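Long-range contacts in biofilm growth-associated repressor (Xylella fastidiosa, PDB 3PQJ), which represses transcription of its own operon by binding a palindromic AT-rich sequence that spans the -10 region of the blh promoter: residues A[37-42]-A[52-57]; A[31-36]-A[77-82]. One frame throughout, in Å; residues are numbered along the deposited sequence.

Contact 1 (A[37-42]-A[52-57])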
loop_
_atom_site.group_PDB
_atom_site.type_symbol
_atom_site.label_atom_id
_atom_site.label_comp_id
_atom_site.label_asym_id
_atom_site.label_seq_id
_atom_site.Cartn_x
_atom_site.Cartn_y
_atom_site.Cartn_z
ATOM N N PHE A 37 12.076 14.365 11.269
ATOM C CA PHE A 37 12.395 15.487 10.388
ATOM C C PHE A 37 11.422 16.634 10.639
ATOM O O PHE A 37 10.228 16.399 10.865
ATOM C CB PHE A 37 12.294 15.071 8.900
ATOM C CG PHE A 37 13.339 14.101 8.409
ATOM C CD1 PHE A 37 14.525 14.558 7.843
ATOM C CD2 PHE A 37 13.119 12.722 8.463
ATOM C CE1 PHE A 37 15.493 13.649 7.379
ATOM C CE2 PHE A 37 14.094 11.808 8.016
ATOM C CZ PHE A 37 15.269 12.276 7.466
ATOM N N SER A 38 11.924 17.880 10.542
ATOM C CA SER A 38 11.115 19.098 10.640
ATOM C C SER A 38 10.343 19.235 9.340
ATOM O O SER A 38 10.679 18.569 8.352
ATOM C CB SER A 38 12.009 20.329 10.814
ATOM O OG SER A 38 12.731 20.677 9.640
ATOM N N VAL A 39 9.356 20.143 9.308
ATOM C CA VAL A 39 8.595 20.418 8.085
ATOM C C VAL A 39 9.560 20.946 6.979
ATOM O O VAL A 39 9.466 20.525 5.819
ATOM C CB VAL A 39 7.399 21.370 8.360
ATOM C CG1 VAL A 39 6.553 21.562 7.116
ATOM C CG2 VAL A 39 6.532 20.847 9.506
ATOM N N GLY A 40 10.505 21.806 7.383
ATOM C CA GLY A 40 11.542 22.377 6.527
ATOM C C GLY A 40 12.456 21.325 5.945
ATOM O O GLY A 40 12.699 21.344 4.743
ATOM N N GLU A 41 12.938 20.378 6.780
ATOM C CA GLU A 41 13.795 19.255 6.348
ATOM C C GLU A 41 13.048 18.339 5.358
ATOM O O GLU A 41 13.664 17.845 4.419
ATOM C CB GLU A 41 14.226 18.404 7.548
ATOM C CG GLU A 41 15.322 18.985 8.418
ATOM C CD GLU A 41 15.650 18.094 9.599
ATOM O OE1 GLU A 41 15.017 18.272 10.662
ATOM O OE2 GLU A 41 16.480 17.170 9.439
ATOM N N LEU A 42 11.730 18.106 5.580
ATOM C CA LEU A 42 10.879 17.275 4.719
ATOM C C LEU A 42 10.682 17.894 3.340
ATOM O O LEU A 42 10.585 17.169 2.350
ATOM C CB LEU A 42 9.513 16.975 5.377
ATOM C CG LEU A 42 9.508 15.936 6.497
ATOM C CD1 LEU A 42 8.198 15.979 7.269
ATOM C CD2 LEU A 42 9.805 14.531 5.958
ATOM N N THR A 52 0.897 21.901 -0.228
ATOM C CA THR A 52 0.931 20.456 -0.495
ATOM C C THR A 52 1.576 19.597 0.611
ATOM O O THR A 52 0.976 18.604 1.040
ATOM C CB THR A 52 1.366 20.189 -1.937
ATOM O OG1 THR A 52 0.422 20.853 -2.786
ATOM C CG2 THR A 52 1.384 18.704 -2.285
ATOM N N LEU A 53 2.748 20.023 1.101
ATOM C CA LEU A 53 3.474 19.347 2.159
ATOM C C LEU A 53 2.641 19.203 3.434
ATOM O O LEU A 53 2.394 18.067 3.849
ATOM C CB LEU A 53 4.828 20.041 2.425
ATOM C CG LEU A 53 5.821 19.306 3.330
ATOM C CD1 LEU A 53 6.336 18.035 2.661
ATOM C CD2 LEU A 53 6.981 20.199 3.660
ATOM N N SER A 54 2.154 20.327 4.012
ATOM C CA SER A 54 1.337 20.315 5.235
ATOM C C SER A 54 -0.054 19.673 5.073
ATOM O O SER A 54 -0.583 19.113 6.040
ATOM C CB SER A 54 1.240 21.706 5.842
ATOM O OG SER A 54 2.459 22.076 6.468
ATOM N N GLN A 55 -0.623 19.725 3.850
ATOM C CA GLN A 55 -1.918 19.116 3.511
ATOM C C GLN A 55 -1.793 17.606 3.585
ATOM O O GLN A 55 -2.676 16.934 4.124
ATOM C CB GLN A 55 -2.369 19.505 2.095
ATOM C CG GLN A 55 -2.741 20.962 1.957
ATOM C CD GLN A 55 -2.980 21.404 0.532
ATOM O OE1 GLN A 55 -2.384 20.910 -0.443
ATOM N NE2 GLN A 55 -3.805 22.429 0.389
ATOM N N GLN A 56 -0.678 17.074 3.049
ATOM C CA GLN A 56 -0.409 15.640 3.020
ATOM C C GLN A 56 0.051 15.122 4.371
ATOM O O GLN A 56 -0.302 14.003 4.746
ATOM C CB GLN A 56 0.538 15.271 1.875
ATOM C CG GLN A 56 -0.049 15.496 0.471
ATOM C CD GLN A 56 -1.382 14.819 0.286
ATOM O OE1 GLN A 56 -1.635 13.703 0.766
ATOM N NE2 GLN A 56 -2.270 15.496 -0.405
ATOM N N LEU A 57 0.768 15.970 5.132
ATOM C CA LEU A 57 1.225 15.666 6.489
ATOM C C LEU A 57 0.008 15.591 7.419
ATOM O O LEU A 57 -0.033 14.712 8.288
ATOM C CB LEU A 57 2.239 16.720 6.974
ATOM C CG LEU A 57 3.685 16.536 6.499
ATOM C CD1 LEU A 57 4.498 17.817 6.689
ATOM C CD2 LEU A 57 4.361 15.342 7.204
#
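Val39 and Leu42 meet Leu53 and Leu57 mainly through aliphatic side-chain groups, with Leu53 CD2 also 3.3 Å from Val39 O, and no hydrogen bond passes between 37-42 and 52-57. Val39 and Leu53 run past one another in opposite directions. The CG1 methyl of Val39, set anti to the backbone N (chi1 -175°), comes to 3.7 Å from Leu53 CD2, and the same branch reaches the more distant Leu57 CD1. One turn further on, Leu42 lies obliquely across Leu57, its CD1 set 3.9 Å from Leu57 CD2, while its CB faces Leu53 CD1 at 4.3 Å. The three leucines are buried, and the hydrophobic layer is extended by Leu28 of helix 23-32, which touches Leu53, and by Tyr77 of strand 75-79, which touches Val39 and Leu57.

These are the two helices of the helix-turn-helix of the ArsR family: the short helix 39-46 packs against helix 52-63, which, as the second helix of the motif predicted to span 39-62, is probably the recognition helix.

Polar groups hold the start of helix 39-46: Ser38 is its N-cap and forms a capping box with Glu41. Glu41 N donates to Ser38 OG at 2.9 Å, and in return Ser38 N donates to Glu41 OE1 at 3.1 Å, arriving 54° out of the carboxylate plane. Two nearly straight bonds thus fix the start of the helix that presents Val39. At the margin, Ser54 OG lies 4.2 Å from Val39 CG1 and has its hydrogen-bond partner in Gln50 NE2.

Contact 2 (A[31-36]-A[77-82]); sequences TLVEGE and YRLTEA
Leu32 and Leu79 meet with different first torsions: Leu32 CG stands anti to its carbonyl carbon (chi1 -67°), which carries the isobutyl group along the strand toward Tyr77, whereas Leu79 CG is anti to the backbone N (chi1 -175°) and, with the second torsion, brings CD2 beside Val33. In the winged helix-turn-helix fold of the ArsR family, this contact joins the end of helix 23-32 and the turn after it to strand 75-79 of the wing sheet. The two leucines touch at their bases, CB to CB at 3.8 Å. Leu32 CD2 rests 3.3 Å from Tyr77 O, and CD1 packs on the CB of that tyrosine, whose ring leads away to a hydroxyl hydrogen-bonded to Arg61 NH1. Val33 runs alongside Leu79 in the same direction, with Val33 CG1 3.7 Å from Leu79 CD2; Ala85 of helix 82-95 touches both.

Past Gly35, which leaves the helical conformation with positive phi, the chain draws close to the strand at Glu36. There Glu36 CA makes a C-H...O contact of 3.4 Å with Tyr77 O. The Glu36 side chain lies nearly perpendicular to that of Arg78, with the carboxylate and guanidinium planes 87° apart, and Arg78 NH1 approaches Glu36 CB at 3.6 Å. Glu36 OE2 is too far from that nitrogen for a salt bridge; OE1 makes one with Arg69 instead. No direct hydrogen bond joins the segments, but a single water spans them, donating to Leu32 O at 2.7 Å and accepting from Leu79 N at 2.7 Å.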
loop_
_atom_site.group_PDB
_atom_site.type_symbol
_atom_site.label_atom_id
_atom_site.label_comp_id
_atom_site.label_asym_id
_atom_site.label_seq_id
_atom_site.Cartn_x
_atom_site.Cartn_y
_atom_site.Cartn_z
ATOM N N THR A 31 10.699 8.697 3.983
ATOM C CA THR A 31 11.658 9.596 4.623
ATOM C C THR A 31 11.629 9.371 6.133
ATOM O O THR A 31 12.676 9.134 6.731
ATOM C CB THR A 31 11.352 11.039 4.226
ATOM O OG1 THR A 31 11.335 11.094 2.802
ATOM C CG2 THR A 31 12.378 12.046 4.778
ATOM N N LEU A 32 10.411 9.347 6.716
ATOM C CA LEU A 32 10.153 9.199 8.140
ATOM C C LEU A 32 10.594 7.899 8.828
ATOM O O LEU A 32 10.689 7.873 10.061
ATOM C CB LEU A 32 8.725 9.632 8.498
ATOM C CG LEU A 32 8.427 11.124 8.327
ATOM C CD1 LEU A 32 6.930 11.415 8.491
ATOM C CD2 LEU A 32 9.281 11.991 9.253
ATOM N N VAL A 33 10.909 6.837 8.058
ATOM C CA VAL A 33 11.406 5.581 8.657
ATOM C C VAL A 33 12.825 5.799 9.223
ATOM O O VAL A 33 13.208 5.146 10.187
ATOM C CB VAL A 33 11.370 4.342 7.710
ATOM C CG1 VAL A 33 9.955 3.941 7.335
ATOM C CG2 VAL A 33 12.220 4.543 6.469
ATOM N N GLU A 34 13.584 6.719 8.590
ATOM C CA GLU A 34 14.973 7.065 8.870
ATOM C C GLU A 34 15.166 7.811 10.181
ATOM O O GLU A 34 16.245 7.753 10.763
ATOM C CB GLU A 34 15.539 7.904 7.719
ATOM C CG GLU A 34 15.569 7.187 6.382
ATOM C CD GLU A 34 15.982 8.038 5.200
ATOM O OE1 GLU A 34 16.512 9.157 5.398
ATOM O OE2 GLU A 34 15.776 7.570 4.058
ATOM N N GLY A 35 14.142 8.534 10.601
ATOM C CA GLY A 35 14.145 9.334 11.819
ATOM C C GLY A 35 13.196 10.511 11.735
ATOM O O GLY A 35 12.422 10.638 10.776
ATOM N N GLU A 36 13.268 11.386 12.744
ATOM C CA GLU A 36 12.444 12.580 12.882
ATOM C C GLU A 36 12.973 13.712 12.005
ATOM O O GLU A 36 14.173 13.979 11.996
ATOM C CB GLU A 36 12.393 12.992 14.365
ATOM C CG GLU A 36 11.479 14.158 14.717
ATOM C CD GLU A 36 11.781 14.788 16.066
ATOM O OE1 GLU A 36 12.945 15.189 16.299
ATOM O OE2 GLU A 36 10.839 14.915 16.880
ATOM N N TYR A 77 8.062 16.042 12.541
ATOM C CA TYR A 77 7.237 14.866 12.272
ATOM C C TYR A 77 8.017 13.581 12.510
ATOM O O TYR A 77 9.208 13.500 12.193
ATOM C CB TYR A 77 6.670 14.912 10.854
ATOM C CG TYR A 77 5.457 15.803 10.732
ATOM C CD1 TYR A 77 4.172 15.277 10.823
ATOM C CD2 TYR A 77 5.588 17.175 10.517
ATOM C CE1 TYR A 77 3.046 16.090 10.691
ATOM C CE2 TYR A 77 4.468 18.002 10.404
ATOM C CZ TYR A 77 3.196 17.453 10.487
ATOM O OH TYR A 77 2.078 18.253 10.374
ATOM N N ARG A 78 7.341 12.587 13.086
ATOM C CA ARG A 78 7.912 11.281 13.415
ATOM C C ARG A 78 6.931 10.200 13.011
ATOM O O ARG A 78 5.735 10.375 13.169
ATOM C CB ARG A 78 8.167 11.204 14.930
ATOM C CG ARG A 78 9.132 10.131 15.372
ATOM C CD ARG A 78 9.309 10.172 16.873
ATOM N NE ARG A 78 10.341 9.238 17.326
ATOM C CZ ARG A 78 11.637 9.535 17.424
ATOM N NH1 ARG A 78 12.076 10.748 17.107
ATOM N NH2 ARG A 78 12.503 8.621 17.844
ATOM N N LEU A 79 7.432 9.074 12.523
ATOM C CA LEU A 79 6.594 7.930 12.162
ATOM C C LEU A 79 6.402 7.058 13.411
ATOM O O LEU A 79 7.385 6.613 14.018
ATOM C CB LEU A 79 7.219 7.131 10.990
ATOM C CG LEU A 79 6.421 5.971 10.411
ATOM C CD1 LEU A 79 5.303 6.484 9.533
ATOM C CD2 LEU A 79 7.304 5.078 9.613
ATOM N N THR A 80 5.144 6.826 13.797
ATOM C CA THR A 80 4.853 6.047 14.999
ATOM C C THR A 80 4.308 4.652 14.751
ATOM O O THR A 80 4.463 3.779 15.603
ATOM C CB THR A 80 4.000 6.847 15.974
ATOM O OG1 THR A 80 2.774 7.205 15.335
ATOM C CG2 THR A 80 4.724 8.077 16.501
ATOM N N GLU A 81 3.641 4.446 13.606
ATOM C CA GLU A 81 3.073 3.148 13.291
ATOM C C GLU A 81 4.172 2.256 12.732
ATOM O O GLU A 81 4.644 2.475 11.607
ATOM C CB GLU A 81 1.872 3.281 12.328
ATOM C CG GLU A 81 1.132 1.993 12.005
ATOM C CD GLU A 81 0.771 1.135 13.207
ATOM O OE1 GLU A 81 -0.214 1.458 13.907
ATOM O OE2 GLU A 81 1.490 0.143 13.460
ATOM N N ALA A 82 4.586 1.244 13.539
ATOM C CA ALA A 82 5.599 0.255 13.166
ATOM C C ALA A 82 5.195 -0.542 11.932
ATOM O O ALA A 82 6.071 -0.913 11.148
ATOM C CB ALA A 82 5.891 -0.681 14.326
HETATM O O HOH W 1 10.088 8.581 12.600
#

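Contacts 1 and 2 have centres about 12 Å apart and share the small antiparallel sheet of the wing, in which strand 37-38 pairs with 75-79. Phe37 O and Tyr77 N, 2.8 Å apart, probably form a hydrogen bond between them. The ring of Tyr77 also reaches into contact 1: its CD1 is 3.6 Å from Leu57 CD2, and its CE2 lies at the same distance from Val39 CG2. On the helix side, Phe37 CE2 packs 3.3 Å from Thr31 O. The predicted DNA-binding helices of contact 1 are thus joined directly to the wing strand and helix 23-32 of contact 2, whose Glu34 forms a salt bridge with Arg3 of the second subunit.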